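Local coordinates for iron binding protein FbpA (Mannheimia haemolytica, PDB 1Q35) that binds ferric iron in the periplasm and probably delivers it for uptake into the cell, as a bacterial solute-binding protein, at residues A[12-17]-A[196-201]. Numbering follows the deposited sequence.
Sequences PYLIEP and NSYYYG. With FMT (formic acid), chain C.
At the iron site of this periplasmic binding protein, modelled without its metal, Tyr13 and Leu14 from the turn leading into helix 16-26 reach Tyr198 and Tyr199 in helix 198-205. Tyr13 lays its hydroxyl at the edge of the Tyr199 ring, OH to CE2 3.4 Å, the two side chains crossing at about a right angle. No direct hydrogen bond joins the segments; instead one water lies 2.8 Å from Tyr13 OH and equally far from Tyr199 OH, in the plane of the Tyr199 ring. Leu14 CD1 makes apolar contact with Tyr198 CE2 and Tyr199 CE2, 4.2 Å from each. The two iron-binding rings also pack together, Tyr198 CE2 sitting 3.4 Å above the centre of the Tyr199 ring. With CG between its backbone N and carbonyl carbon (chi1 55°), Tyr198 carries its hydroxyl to O2 of a formic acid, probably from the crystallisation liquor, and gives it a weak bond while accepting one from Asn196 ND2 (161°), nearly in the amide plane. Arg10 and Arg101 also bind this molecule, which may occupy a synergistic anion's place. Tyr142 adds a third iron-binding phenol, completing a tyrosine cluster typical of the ferric site of FbpA-type periplasmic binding proteins.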
# COMPACT_ATOMS: atom_id res chain seq x y z
N PRO A 12 12.27 3.07 7.41
CA PRO A 12 13.17 4.16 7.02
C PRO A 12 13.53 4.20 5.53
O PRO A 12 13.53 5.27 4.96
CB PRO A 12 14.42 3.91 7.87
CG PRO A 12 13.92 3.21 9.07
CD PRO A 12 12.74 2.40 8.63
N TYR A 13 13.80 3.06 4.91
CA TYR A 13 14.28 3.07 3.53
C TYR A 13 13.27 3.66 2.53
O TYR A 13 13.67 4.15 1.48
CB TYR A 13 14.78 1.68 3.09
CG TYR A 13 13.73 0.65 2.70
CD1 TYR A 13 12.77 0.22 3.60
CD2 TYR A 13 13.75 0.07 1.43
CE1 TYR A 13 11.83 -0.75 3.24
CE2 TYR A 13 12.82 -0.89 1.06
CZ TYR A 13 11.86 -1.29 1.96
OH TYR A 13 10.94 -2.25 1.59
N LEU A 14 11.98 3.64 2.89
CA LEU A 14 10.93 4.18 2.02
C LEU A 14 10.35 5.54 2.45
O LEU A 14 9.40 6.03 1.84
CB LEU A 14 9.79 3.14 1.89
CG LEU A 14 10.16 1.90 1.07
CD1 LEU A 14 9.12 0.81 1.26
CD2 LEU A 14 10.31 2.25 -0.39
N ILE A 15 10.92 6.16 3.48
CA ILE A 15 10.41 7.47 3.93
C ILE A 15 11.49 8.44 4.44
O ILE A 15 11.32 9.66 4.33
CB ILE A 15 9.29 7.28 4.99
CG1 ILE A 15 8.45 8.56 5.17
CG2 ILE A 15 9.85 6.81 6.32
CD1 ILE A 15 7.75 9.04 3.93
N GLU A 16 12.60 7.92 4.96
CA GLU A 16 13.68 8.76 5.47
C GLU A 16 14.19 9.80 4.47
O GLU A 16 14.42 10.93 4.86
CB GLU A 16 14.84 7.90 6.00
CG GLU A 16 15.89 8.65 6.80
CD GLU A 16 16.97 7.73 7.32
OE1 GLU A 16 18.10 7.78 6.80
OE2 GLU A 16 16.67 6.93 8.24
N PRO A 17 14.39 9.45 3.19
CA PRO A 17 14.85 10.46 2.22
C PRO A 17 13.94 11.68 2.14
O PRO A 17 14.42 12.81 2.09
CB PRO A 17 14.87 9.69 0.90
CG PRO A 17 15.06 8.27 1.29
CD PRO A 17 14.26 8.12 2.57
N ASN A 196 3.03 -5.55 -3.98
CA ASN A 196 2.89 -4.17 -4.43
C ASN A 196 3.92 -3.84 -5.51
O ASN A 196 5.06 -4.32 -5.49
CB ASN A 196 2.99 -3.18 -3.27
CG ASN A 196 1.75 -3.16 -2.40
OD1 ASN A 196 0.69 -3.64 -2.79
ND2 ASN A 196 1.88 -2.59 -1.21
N SER A 197 3.50 -2.99 -6.44
CA SER A 197 4.25 -2.66 -7.64
C SER A 197 5.62 -2.04 -7.36
O SER A 197 6.61 -2.40 -7.98
CB SER A 197 3.43 -1.71 -8.51
OG SER A 197 3.00 -0.57 -7.76
N TYR A 198 5.66 -1.09 -6.44
CA TYR A 198 6.88 -0.32 -6.20
C TYR A 198 8.03 -1.22 -5.74
O TYR A 198 9.19 -0.91 -5.99
CB TYR A 198 6.65 0.85 -5.21
CG TYR A 198 6.05 0.43 -3.90
CD1 TYR A 198 4.67 0.35 -3.75
CD2 TYR A 198 6.84 0.09 -2.81
CE1 TYR A 198 4.10 -0.06 -2.57
CE2 TYR A 198 6.28 -0.32 -1.61
CZ TYR A 198 4.90 -0.40 -1.51
OH TYR A 198 4.29 -0.82 -0.35
N TYR A 199 7.72 -2.33 -5.09
CA TYR A 199 8.76 -3.26 -4.67
C TYR A 199 9.58 -3.82 -5.84
O TYR A 199 10.75 -4.15 -5.66
CB TYR A 199 8.18 -4.41 -3.84
CG TYR A 199 7.75 -4.00 -2.45
CD1 TYR A 199 6.44 -4.20 -2.02
CD2 TYR A 199 8.64 -3.41 -1.56
CE1 TYR A 199 6.03 -3.82 -0.75
CE2 TYR A 199 8.24 -3.02 -0.29
CZ TYR A 199 6.94 -3.24 0.11
OH TYR A 199 6.52 -2.86 1.36
N TYR A 200 8.98 -3.94 -7.02
CA TYR A 200 9.73 -4.40 -8.19
C TYR A 200 10.87 -3.44 -8.51
O TYR A 200 12.00 -3.87 -8.77
CB TYR A 200 8.79 -4.56 -9.39
CG TYR A 200 9.35 -5.41 -10.50
CD1 TYR A 200 9.74 -4.84 -11.70
CD2 TYR A 200 9.47 -6.79 -10.37
CE1 TYR A 200 10.25 -5.62 -12.74
CE2 TYR A 200 9.98 -7.57 -11.40
CZ TYR A 200 10.36 -6.98 -12.58
OH TYR A 200 10.86 -7.75 -13.61
N GLY A 201 10.59 -2.14 -8.48
CA GLY A 201 11.62 -1.13 -8.68
C GLY A 201 12.65 -1.09 -7.57
O GLY A 201 13.85 -0.95 -7.82
C FMT C . 5.80 0.61 2.50
O1 FMT C . 6.34 1.53 3.29
O2 FMT C . 5.35 0.95 1.42
O HOH W 1 8.60 -2.29 3.15